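Local coordinates for protein D-glycerate 3-kinase (Cryptococcus neoformans var. grubii serotype A, PDB 6CKG) that probably transfers a phosphate group from ATP to D-glycerate, forming 3-phosphoglycerate, as expected of a P-loop-type kinase, at residues F87-H91 and S92-K96; V259-W262 and R263-E267; H286-N289 and R290-S294. All coordinates share one frame; numbering follows the deposited sequence.

Contact 1: residues F87-H91 and S92-K96; sequences FYLTH and SDQVK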
ATOM      1  N   PHE A  87      -7.473  -6.787   1.085  1.00 26.46           N
ATOM      2  CA  PHE A  87      -7.170  -7.934   0.248  1.00 22.97           C
ATOM      3  C   PHE A  87      -6.227  -8.931   0.936  1.00 22.61           C
ATOM      4  O   PHE A  87      -5.642  -9.790   0.269  1.00 25.22           O
ATOM      5  CB  PHE A  87      -6.585  -7.455  -1.078  1.00 21.68           C
ATOM      6  CG  PHE A  87      -7.593  -6.768  -1.969  1.00 27.03           C
ATOM      7  CD1 PHE A  87      -7.886  -5.419  -1.812  1.00 28.56           C
ATOM      8  CD2 PHE A  87      -8.243  -7.476  -2.964  1.00 25.44           C
ATOM      9  CE1 PHE A  87      -8.818  -4.798  -2.628  1.00 33.51           C
ATOM     10  CE2 PHE A  87      -9.184  -6.853  -3.786  1.00 29.06           C
ATOM     11  CZ  PHE A  87      -9.469  -5.521  -3.615  1.00 30.24           C
ATOM     12  N   TYR A  88      -6.083  -8.857   2.256  1.00 29.84           N
ATOM     13  CA  TYR A  88      -5.408  -9.938   2.975  1.00 26.07           C
ATOM     14  C   TYR A  88      -6.071 -11.284   2.681  1.00 28.88           C
ATOM     15  O   TYR A  88      -7.268 -11.362   2.380  1.00 28.08           O
ATOM     16  CB  TYR A  88      -5.448  -9.693   4.484  1.00 27.03           C
ATOM     17  CG  TYR A  88      -4.445  -8.706   5.051  1.00 26.17           C
ATOM     18  CD1 TYR A  88      -3.085  -8.789   4.744  1.00 25.55           C
ATOM     19  CD2 TYR A  88      -4.861  -7.724   5.937  1.00 27.26           C
ATOM     20  CE1 TYR A  88      -2.194  -7.894   5.289  1.00 26.29           C
ATOM     21  CE2 TYR A  88      -3.984  -6.837   6.487  1.00 28.52           C
ATOM     22  CZ  TYR A  88      -2.654  -6.913   6.167  1.00 31.72           C
ATOM     23  OH  TYR A  88      -1.795  -6.007   6.745  1.00 32.88           O
ATOM     24  N   LEU A  89      -5.276 -12.357   2.776  1.00 25.10           N
ATOM     25  CA  LEU A  89      -5.808 -13.713   2.740  1.00 27.82           C
ATOM     26  C   LEU A  89      -6.950 -13.865   3.731  1.00 26.07           C
ATOM     27  O   LEU A  89      -6.994 -13.194   4.768  1.00 25.42           O
ATOM     28  CB  LEU A  89      -4.713 -14.742   3.084  1.00 31.12           C
ATOM     29  CG  LEU A  89      -3.532 -14.818   2.123  1.00 28.41           C
ATOM     30  CD1 LEU A  89      -2.408 -15.669   2.764  1.00 23.63           C
ATOM     31  CD2 LEU A  89      -4.005 -15.396   0.785  1.00 26.37           C
ATOM     32  N   THR A  90      -7.882 -14.762   3.409  1.00 29.13           N
ATOM     33  CA  THR A  90      -8.852 -15.170   4.413  1.00 29.62           C
ATOM     34  C   THR A  90      -8.094 -15.767   5.595  1.00 35.64           C
ATOM     35  O   THR A  90      -6.943 -16.182   5.464  1.00 31.56           O
ATOM     36  CB  THR A  90      -9.837 -16.201   3.854  1.00 31.66           C
ATOM     37  OG1 THR A  90      -9.136 -17.411   3.560  1.00 33.50           O
ATOM     38  CG2 THR A  90     -10.514 -15.694   2.589  1.00 34.89           C
ATOM     39  N   HIS A  91      -8.742 -15.796   6.766  1.00 31.99           N
ATOM     40  CA  HIS A  91      -8.083 -16.374   7.936  1.00 31.34           C
ATOM     41  C   HIS A  91      -7.648 -17.816   7.674  1.00 32.91           C
ATOM     42  O   HIS A  91      -6.547 -18.224   8.066  1.00 33.90           O
ATOM     43  CB  HIS A  91      -9.007 -16.309   9.158  1.00 31.69           C
ATOM     44  CG  HIS A  91      -8.333 -16.702  10.440  1.00 35.80           C
ATOM     45  ND1 HIS A  91      -8.455 -17.960  10.992  1.00 37.01           N
ATOM     46  CD2 HIS A  91      -7.511 -16.008  11.264  1.00 34.79           C
ATOM     47  CE1 HIS A  91      -7.745 -18.022  12.105  1.00 38.47           C
ATOM     48  NE2 HIS A  91      -7.157 -16.853  12.289  1.00 37.01           N
ATOM     49  N   SER A  92      -8.503 -18.606   7.016  1.00 29.88           N
ATOM     50  CA  SER A  92      -8.151 -19.997   6.734  1.00 30.43           C
ATOM     51  C   SER A  92      -6.882 -20.090   5.887  1.00 29.59           C
ATOM     52  O   SER A  92      -5.981 -20.893   6.174  1.00 31.69           O
ATOM     53  CB  SER A  92      -9.320 -20.702   6.044  1.00 33.74           C
ATOM     54  OG  SER A  92      -9.086 -22.090   6.020  1.00 34.12           O
ATOM     55  N   ASP A  93      -6.796 -19.273   4.840  1.00 27.33           N
ATOM     56  CA  ASP A  93      -5.627 -19.272   3.963  1.00 33.52           C
ATOM     57  C   ASP A  93      -4.383 -18.771   4.682  1.00 34.65           C
ATOM     58  O   ASP A  93      -3.279 -19.261   4.426  1.00 34.74           O
ATOM     59  CB  ASP A  93      -5.890 -18.405   2.730  1.00 25.91           C
ATOM     60  CG  ASP A  93      -6.702 -19.126   1.667  1.00 36.84           C
ATOM     61  OD1 ASP A  93      -7.042 -20.314   1.859  1.00 38.85           O
ATOM     62  OD2 ASP A  93      -6.998 -18.499   0.634  1.00 40.81           O
ATOM     63  N   GLN A  94      -4.535 -17.764   5.553  1.00 31.98           N
ATOM     64  CA  GLN A  94      -3.393 -17.274   6.320  1.00 29.65           C
ATOM     65  C   GLN A  94      -2.876 -18.349   7.270  1.00 33.38           C
ATOM     66  O   GLN A  94      -1.662 -18.502   7.441  1.00 31.92           O
ATOM     67  CB  GLN A  94      -3.773 -16.012   7.096  1.00 27.94           C
ATOM     68  CG  GLN A  94      -2.706 -15.560   8.089  1.00 28.80           C
ATOM     69  CD  GLN A  94      -1.382 -15.219   7.427  1.00 32.28           C
ATOM     70  OE1 GLN A  94      -1.339 -14.475   6.440  1.00 28.16           O
ATOM     71  NE2 GLN A  94      -0.291 -15.763   7.966  1.00 27.04           N
ATOM     72  N   VAL A  95      -3.786 -19.103   7.893  1.00 33.21           N
ATOM     73  CA  VAL A  95      -3.372 -20.203   8.758  1.00 33.42           C
ATOM     74  C   VAL A  95      -2.584 -21.232   7.953  1.00 37.04           C
ATOM     75  O   VAL A  95      -1.544 -21.719   8.401  1.00 36.58           O
ATOM     76  CB  VAL A  95      -4.595 -20.824   9.455  1.00 34.92           C
ATOM     77  CG1 VAL A  95      -4.251 -22.165  10.129  1.00 40.90           C
ATOM     78  CG2 VAL A  95      -5.157 -19.851  10.476  1.00 39.10           C
ATOM     79  N   LYS A  96      -3.049 -21.545   6.738  1.00 36.88           N
ATOM     80  CA  LYS A  96      -2.323 -22.474   5.881  1.00 36.95           C
ATOM     81  C   LYS A  96      -0.933 -21.952   5.573  1.00 38.91           C
ATOM     82  O   LYS A  96       0.042 -22.707   5.630  1.00 40.32           O
ATOM     83  CB  LYS A  96      -3.101 -22.729   4.590  1.00 35.18           C
ATOM     84  CG  LYS A  96      -4.300 -23.656   4.781  1.00 42.79           C
ATOM     85  CD  LYS A  96      -5.128 -23.798   3.518  1.00 43.37           C
ATOM     86  CE  LYS A  96      -6.276 -24.808   3.736  1.00 49.92           C
ATOM     87  NZ  LYS A  96      -7.314 -24.722   2.671  1.00 50.80           N
TER
HETATM   88  O   HOH W   1      -7.519 -15.968   0.648  1.00 27.15           O
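With chi1 at 66°, T90 holds OG1 between its own backbone N and carbonyl carbon, turned onto the opening turn of helix 91-100, where it meets D93; one residue later, chi1 of -172° swings the H91 imidazole away from its backbone N and lays it against V95. T90 is the N-cap: its OG1 accepts the backbone N-H of D93, N to OG1 3.3 Å, in a fairly straight bond. In a full capping box the D93 carboxylate would bond the T90 N-H in return. Here a water does that job, accepting from T90 N at 3.0 Å and donating to D93 OD2 at 2.6 Å. The regular helical bonds start straight away, with Q94 N at 2.9 Å from T90 O.

Just ahead of the cap, L89 lies across the side chains of both D93 and Q94 at about a right angle. Its CD2 is 4.0 Å from D93 CB and its CD1 4.0 Å from Q94 OE1, while Q94 NE2 hydrogen-bonds S98 OG. On the next face round, V95 CG2 sits over one face of the H91 ring, 4.0 Å from the centroid, a CH-pi contact. F157 stacks on the same imidazole, and E160 bonds its NE2; together these should hold the ring's rotation.

This is a helix start near the protein surface. T90 packs on D162 and R163 of strand 162-171, D162 also taking the H91 N-H, while F87 at the far end of the loop packs against helix 118-129.

Contact 2: residues V259-W262 and R263-E267; sequences VWTW and RLQQE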
ATOM      1  N   VAL A 259       7.999   6.423  11.482  1.00 38.52           N
ATOM      2  CA  VAL A 259       6.932   5.428  11.378  1.00 41.91           C
ATOM      3  C   VAL A 259       6.577   4.867  12.750  1.00 43.12           C
ATOM      4  O   VAL A 259       5.394   4.695  13.074  1.00 38.08           O
ATOM      5  CB  VAL A 259       7.333   4.315  10.394  1.00 46.51           C
ATOM      6  CG1 VAL A 259       6.253   3.255  10.322  1.00 42.36           C
ATOM      7  CG2 VAL A 259       7.605   4.902   9.014  1.00 46.36           C
ATOM      8  N   TRP A 260       7.591   4.580  13.576  1.00 38.88           N
ATOM      9  CA  TRP A 260       7.349   4.168  14.958  1.00 44.44           C
ATOM     10  C   TRP A 260       6.581   5.238  15.722  1.00 44.94           C
ATOM     11  O   TRP A 260       5.595   4.946  16.410  1.00 39.71           O
ATOM     12  CB  TRP A 260       8.672   3.895  15.680  1.00 52.96           C
ATOM     13  CG  TRP A 260       9.296   2.549  15.475  1.00 63.62           C
ATOM     14  CD1 TRP A 260       8.888   1.356  16.013  1.00 63.74           C
ATOM     15  CD2 TRP A 260      10.482   2.263  14.721  1.00 65.56           C
ATOM     16  NE1 TRP A 260       9.733   0.343  15.616  1.00 57.91           N
ATOM     17  CE2 TRP A 260      10.719   0.874  14.823  1.00 63.09           C
ATOM     18  CE3 TRP A 260      11.358   3.045  13.957  1.00 66.02           C
ATOM     19  CZ2 TRP A 260      11.797   0.252  14.191  1.00 64.58           C
ATOM     20  CZ3 TRP A 260      12.426   2.424  13.331  1.00 67.18           C
ATOM     21  CH2 TRP A 260      12.636   1.042  13.452  1.00 66.15           C
ATOM     22  N   THR A 261       7.053   6.483  15.643  1.00 41.76           N
ATOM     23  CA  THR A 261       6.433   7.571  16.389  1.00 42.38           C
ATOM     24  C   THR A 261       4.980   7.773  15.962  1.00 41.39           C
ATOM     25  O   THR A 261       4.084   7.891  16.804  1.00 41.43           O
ATOM     26  CB  THR A 261       7.242   8.851  16.189  1.00 45.17           C
ATOM     27  OG1 THR A 261       8.596   8.626  16.600  1.00 46.54           O
ATOM     28  CG2 THR A 261       6.634  10.002  16.988  1.00 44.06           C
ATOM     29  N   TRP A 262       4.734   7.805  14.650  1.00 39.15           N
ATOM     30  CA  TRP A 262       3.377   7.979  14.138  1.00 39.92           C
ATOM     31  C   TRP A 262       2.465   6.833  14.567  1.00 39.18           C
ATOM     32  O   TRP A 262       1.326   7.056  14.992  1.00 39.63           O
ATOM     33  CB  TRP A 262       3.408   8.085  12.616  1.00 39.41           C
ATOM     34  CG  TRP A 262       3.970   9.366  12.095  1.00 45.35           C
ATOM     35  CD1 TRP A 262       4.032  10.565  12.744  1.00 46.37           C
ATOM     36  CD2 TRP A 262       4.553   9.576  10.801  1.00 39.42           C
ATOM     37  NE1 TRP A 262       4.618  11.510  11.931  1.00 49.92           N
ATOM     38  CE2 TRP A 262       4.942  10.928  10.732  1.00 45.97           C
ATOM     39  CE3 TRP A 262       4.775   8.752   9.694  1.00 35.60           C
ATOM     40  CZ2 TRP A 262       5.550  11.474   9.602  1.00 41.93           C
ATOM     41  CZ3 TRP A 262       5.380   9.295   8.572  1.00 34.47           C
ATOM     42  CH2 TRP A 262       5.766  10.645   8.538  1.00 31.97           C
ATOM     43  N   ARG A 263       2.943   5.591  14.452  1.00 39.38           N
ATOM     44  CA  ARG A 263       2.087   4.459  14.792  1.00 37.59           C
ATOM     45  C   ARG A 263       1.769   4.429  16.280  1.00 35.11           C
ATOM     46  O   ARG A 263       0.686   3.980  16.672  1.00 40.09           O
ATOM     47  CB  ARG A 263       2.738   3.149  14.351  1.00 43.41           C
ATOM     48  CG  ARG A 263       1.809   1.939  14.437  1.00 40.67           C
ATOM     49  CD  ARG A 263       0.533   2.153  13.629  1.00 39.27           C
ATOM     50  NE  ARG A 263      -0.395   1.030  13.739  1.00 39.01           N
ATOM     51  CZ  ARG A 263      -1.242   0.857  14.748  1.00 42.19           C
ATOM     52  NH1 ARG A 263      -1.276   1.735  15.743  1.00 42.65           N
ATOM     53  NH2 ARG A 263      -2.056  -0.193  14.770  1.00 41.36           N
ATOM     54  N   LEU A 264       2.691   4.902  17.124  1.00 39.55           N
ATOM     55  CA  LEU A 264       2.387   5.062  18.544  1.00 44.65           C
ATOM     56  C   LEU A 264       1.328   6.138  18.763  1.00 43.16           C
ATOM     57  O   LEU A 264       0.377   5.938  19.528  1.00 37.50           O
ATOM     58  CB  LEU A 264       3.657   5.396  19.328  1.00 43.05           C
ATOM     59  CG  LEU A 264       4.381   4.200  19.943  1.00 54.84           C
ATOM     60  CD1 LEU A 264       5.610   4.655  20.716  1.00 63.56           C
ATOM     61  CD2 LEU A 264       3.437   3.427  20.849  1.00 51.15           C
ATOM     62  N   GLN A 265       1.489   7.297  18.119  1.00 40.44           N
ATOM     63  CA  GLN A 265       0.462   8.339  18.196  1.00 42.30           C
ATOM     64  C   GLN A 265      -0.897   7.796  17.788  1.00 41.28           C
ATOM     65  O   GLN A 265      -1.909   8.049  18.455  1.00 38.95           O
ATOM     66  CB  GLN A 265       0.814   9.522  17.293  1.00 42.88           C
ATOM     67  CG  GLN A 265       2.095  10.268  17.609  1.00 53.68           C
ATOM     68  CD  GLN A 265       2.253  11.479  16.706  1.00 58.54           C
ATOM     69  OE1 GLN A 265       1.274  11.954  16.129  1.00 62.43           O
ATOM     70  NE2 GLN A 265       3.480  11.979  16.573  1.00 50.66           N
ATOM     71  N   GLN A 266      -0.934   7.067  16.667  1.00 36.84           N
ATOM     72  CA  GLN A 266      -2.189   6.510  16.175  1.00 41.66           C
ATOM     73  C   GLN A 266      -2.838   5.609  17.220  1.00 39.11           C
ATOM     74  O   GLN A 266      -4.042   5.711  17.479  1.00 35.87           O
ATOM     75  CB  GLN A 266      -1.955   5.731  14.877  1.00 41.88           C
ATOM     76  CG  GLN A 266      -3.199   4.959  14.411  1.00 52.50           C
ATOM     77  CD  GLN A 266      -2.970   4.115  13.162  1.00 58.56           C
ATOM     78  OE1 GLN A 266      -2.112   4.426  12.330  1.00 59.03           O
ATOM     79  NE2 GLN A 266      -3.747   3.040  13.027  1.00 53.70           N
ATOM     80  N   GLU A 267      -2.053   4.719  17.835  1.00 37.94           N
ATOM     81  CA  GLU A 267      -2.640   3.805  18.809  1.00 37.23           C
ATOM     82  C   GLU A 267      -3.116   4.559  20.046  1.00 43.28           C
ATOM     83  O   GLU A 267      -4.177   4.244  20.603  1.00 46.00           O
ATOM     84  CB  GLU A 267      -1.640   2.708  19.180  1.00 41.99           C
ATOM     85  CG  GLU A 267      -2.259   1.489  19.896  1.00 40.10           C
ATOM     86  CD  GLU A 267      -3.029   0.550  18.952  1.00 43.73           C
ATOM     87  OE1 GLU A 267      -3.088   0.823  17.734  1.00 42.78           O
ATOM     88  OE2 GLU A 267      -3.577  -0.468  19.433  1.00 46.36           O
TER
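T261 and Q265 meet one turn apart on helix 258-273, in the i to i+4 pattern of a regular alpha-helix; the backbone N of Q265 bonds T261 O at 3.0 Å. Above that bond the Q265 chain runs out extended and crosses the threonine obliquely, with NE2 3.7 Å from T261 CG2. Q265 NE2 also stands at the edge of the W262 indole, 4.1 Å from CD1, and the amide plane is nearly perpendicular to the ring (89°).

The tightly packed side is that of W262, buried against P55; its NE1 hydrogen-bonds I320 O, and R322 bridges ring and amide, forming a cation-pi pair with the indole and bonding Q265 OE1.

One residue on, at Q266, the helix is looser and open to solvent: the Q266 side chain meets the preceding turn only through CB, 3.5 Å from W262 O. Q266 NE2 lies 3.7 Å above the centre of the R263 guanidinium plane.

R263 itself bends at chi2 (56°) and turns toward E267, which is buried, its OE2 taken by M279 N. E267 OE1 lies almost in the guanidinium plane and takes a salt bridge from R263 NH1 at 2.8 Å and a longer, more bent bond from R263 NH2 at 3.3 Å.

Contact 3: residues H286-N289 and R290-S294; sequences HFIN and RYMPS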
ATOM      1  N   HIS A 286       6.891  -4.006  18.630  1.00 49.04           N
ATOM      2  CA  HIS A 286       6.986  -5.306  17.966  1.00 50.51           C
ATOM      3  C   HIS A 286       6.169  -5.336  16.674  1.00 47.98           C
ATOM      4  O   HIS A 286       6.574  -5.955  15.680  1.00 40.66           O
ATOM      5  CB  HIS A 286       6.519  -6.419  18.909  1.00 53.74           C
ATOM      6  CG  HIS A 286       7.360  -6.574  20.141  1.00 62.74           C
ATOM      7  ND1 HIS A 286       8.706  -6.872  20.096  1.00 68.18           N
ATOM      8  CD2 HIS A 286       7.037  -6.497  21.455  1.00 68.49           C
ATOM      9  CE1 HIS A 286       9.178  -6.959  21.327  1.00 68.50           C
ATOM     10  NE2 HIS A 286       8.187  -6.735  22.170  1.00 67.76           N
ATOM     11  N   PHE A 287       5.003  -4.691  16.678  1.00 45.49           N
ATOM     12  CA  PHE A 287       4.182  -4.625  15.475  1.00 42.40           C
ATOM     13  C   PHE A 287       4.938  -3.962  14.326  1.00 37.08           C
ATOM     14  O   PHE A 287       4.984  -4.488  13.209  1.00 37.36           O
ATOM     15  CB  PHE A 287       2.890  -3.874  15.796  1.00 42.13           C
ATOM     16  CG  PHE A 287       1.987  -3.647  14.619  1.00 40.69           C
ATOM     17  CD1 PHE A 287       1.058  -4.606  14.246  1.00 41.93           C
ATOM     18  CD2 PHE A 287       2.030  -2.451  13.917  1.00 43.22           C
ATOM     19  CE1 PHE A 287       0.197  -4.385  13.169  1.00 43.98           C
ATOM     20  CE2 PHE A 287       1.165  -2.220  12.839  1.00 43.43           C
ATOM     21  CZ  PHE A 287       0.250  -3.190  12.470  1.00 41.23           C
ATOM     22  N   ILE A 288       5.552  -2.810  14.590  1.00 34.35           N
ATOM     23  CA  ILE A 288       6.191  -2.056  13.521  1.00 36.87           C
ATOM     24  C   ILE A 288       7.501  -2.726  13.113  1.00 45.40           C
ATOM     25  O   ILE A 288       7.926  -2.616  11.956  1.00 42.64           O
ATOM     26  CB  ILE A 288       6.387  -0.591  13.955  1.00 36.41           C
ATOM     27  CG1 ILE A 288       5.062   0.182  13.860  1.00 41.81           C
ATOM     28  CG2 ILE A 288       7.439   0.124  13.102  1.00 36.36           C
ATOM     29  CD1 ILE A 288       4.482   0.294  12.432  1.00 35.57           C
ATOM     30  N   ASN A 289       8.136  -3.461  14.030  1.00 44.18           N
ATOM     31  CA  ASN A 289       9.351  -4.188  13.682  1.00 35.18           C
ATOM     32  C   ASN A 289       9.092  -5.284  12.655  1.00 33.87           C
ATOM     33  O   ASN A 289      10.037  -5.723  11.995  1.00 43.33           O
ATOM     34  CB  ASN A 289       9.995  -4.787  14.937  1.00 38.01           C
ATOM     35  CG  ASN A 289      10.704  -3.751  15.778  1.00 38.09           C
ATOM     36  OD1 ASN A 289      11.045  -2.677  15.297  1.00 48.05           O
ATOM     37  ND2 ASN A 289      10.940  -4.076  17.038  1.00 44.64           N
ATOM     38  N   ARG A 290       7.846  -5.746  12.514  1.00 30.58           N
ATOM     39  CA  ARG A 290       7.522  -6.694  11.449  1.00 36.63           C
ATOM     40  C   ARG A 290       7.417  -6.018  10.080  1.00 40.14           C
ATOM     41  O   ARG A 290       7.677  -6.667   9.062  1.00 41.07           O
ATOM     42  CB  ARG A 290       6.217  -7.441  11.765  1.00 38.35           C
ATOM     43  CG  ARG A 290       6.352  -8.568  12.832  1.00 46.75           C
ATOM     44  CD  ARG A 290       5.034  -9.364  13.094  1.00 55.78           C
ATOM     45  NE  ARG A 290       4.655 -10.267  11.994  1.00 63.74           N
ATOM     46  CZ  ARG A 290       3.637 -10.051  11.157  1.00 59.75           C
ATOM     47  NH1 ARG A 290       3.370 -10.911  10.180  1.00 48.90           N
ATOM     48  NH2 ARG A 290       2.876  -8.978  11.298  1.00 63.28           N
ATOM     49  N   TYR A 291       7.034  -4.736  10.026  1.00 31.10           N
ATOM     50  CA  TYR A 291       6.922  -4.016   8.760  1.00 28.43           C
ATOM     51  C   TYR A 291       8.219  -3.345   8.330  1.00 26.12           C
ATOM     52  O   TYR A 291       8.491  -3.262   7.127  1.00 29.46           O
ATOM     53  CB  TYR A 291       5.826  -2.948   8.844  1.00 29.62           C
ATOM     54  CG  TYR A 291       4.438  -3.526   8.948  1.00 36.96           C
ATOM     55  CD1 TYR A 291       3.933  -3.976  10.173  1.00 36.14           C
ATOM     56  CD2 TYR A 291       3.632  -3.643   7.818  1.00 35.01           C
ATOM     57  CE1 TYR A 291       2.662  -4.517  10.265  1.00 38.95           C
ATOM     58  CE2 TYR A 291       2.363  -4.183   7.903  1.00 39.36           C
ATOM     59  CZ  TYR A 291       1.884  -4.612   9.125  1.00 42.36           C
ATOM     60  OH  TYR A 291       0.625  -5.147   9.198  1.00 43.88           O
ATOM     61  N   MET A 292       9.004  -2.841   9.280  1.00 29.14           N
ATOM     62  CA  MET A 292      10.210  -2.079   8.951  1.00 34.66           C
ATOM     63  C   MET A 292      11.197  -2.793   8.026  1.00 32.66           C
ATOM     64  O   MET A 292      11.808  -2.107   7.191  1.00 33.17           O
ATOM     65  CB  MET A 292      10.920  -1.659  10.246  1.00 40.95           C
ATOM     66  CG  MET A 292      10.605  -0.254  10.704  1.00 59.63           C
ATOM     67  SD  MET A 292      11.050   1.015   9.496  1.00 60.45           S
ATOM     68  CE  MET A 292       9.446   1.759   9.283  1.00 62.10           C
ATOM     69  N   PRO A 293      11.428  -4.111   8.119  1.00 31.86           N
ATOM     70  CA  PRO A 293      12.348  -4.733   7.148  1.00 33.85           C
ATOM     71  C   PRO A 293      11.891  -4.561   5.713  1.00 35.74           C
ATOM     72  O   PRO A 293      12.731  -4.444   4.813  1.00 27.55           O
ATOM     73  CB  PRO A 293      12.365  -6.215   7.553  1.00 32.37           C
ATOM     74  CG  PRO A 293      11.772  -6.278   8.897  1.00 31.21           C
ATOM     75  CD  PRO A 293      10.895  -5.097   9.078  1.00 26.88           C
ATOM     76  N   SER A 294      10.575  -4.509   5.479  1.00 26.35           N
ATOM     77  CA  SER A 294      10.088  -4.313   4.122  1.00 26.95           C
ATOM     78  C   SER A 294      10.380  -2.905   3.624  1.00 32.36           C
ATOM     79  O   SER A 294      10.722  -2.726   2.451  1.00 30.91           O
ATOM     80  CB  SER A 294       8.584  -4.606   4.044  1.00 26.55           C
ATOM     81  OG  SER A 294       8.346  -6.008   4.036  1.00 21.84           O
TER
HETATM   82  O   HOH W   2       2.914  -6.885  12.726  1.00 52.82           O
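Y291 folds back along helix 281-298 onto F287, one turn earlier. Its CB passes 3.8 Å from I288 O. Beyond it, CD1 comes to 3.3 Å from F287 O, which lies at the edge of the tyrosine ring in its plane. CE1 then settles over one face of the phenylalanine, nearest its rim, 3.5 Å from F287 CZ, and the OH ends 3.8 Å from that same CZ. The ring planes are inclined at 44°, so the pair is oblique. F287 gets there by carrying CG anti to its backbone N (chi1 176°). W182 adds an edge-to-face contact to the tyrosine.

F287 O is busy: besides touching the tyrosine edge, it accepts from R290 N, which lies well above the carbonyl plane, and from a water at 3.2 Å that also bonds R290 NH2. That nitrogen donates to R110 O as well.

Farther along, I288 CG2 touches M292 CG at 4.0 Å, alongside the backbone bond from M292 N to I288 O. The next residue, P293, has no N-H to give, and its CD sits instead 3.1 Å from N289 O; the helix kinks here.

This turn packs I288 and F287 against helix 258-273, sends R290 to the loop at R110, and rests M292 and P293 on T219 in the loop before helix 225-236.

The contacts follow in series along the chain: contact 1 opens helix 91-100, contact 2 lies on helix 258-273 and contact 3 on the next helix, 281-298. The centres of contacts 2 and 3 are about 12 Å apart, and the helices pack directly: W260 lies against I288 and M292, and its NE1 makes a weak hydrogen bond to N289 OD1. Contact 1 is about 19 Å from contact 3 and 26 Å from contact 2, centre to centre, yet Y88 OH reaches 3.6 Å from Y291 OH. The five parallel strands follow the 2-3-1-4-5 order of P-loop kinases, with antiparallel strand 324-329 added at the edge; V259, W262 and Y291 contact P55 or Q56 in what is probably the phosphate-binding loop.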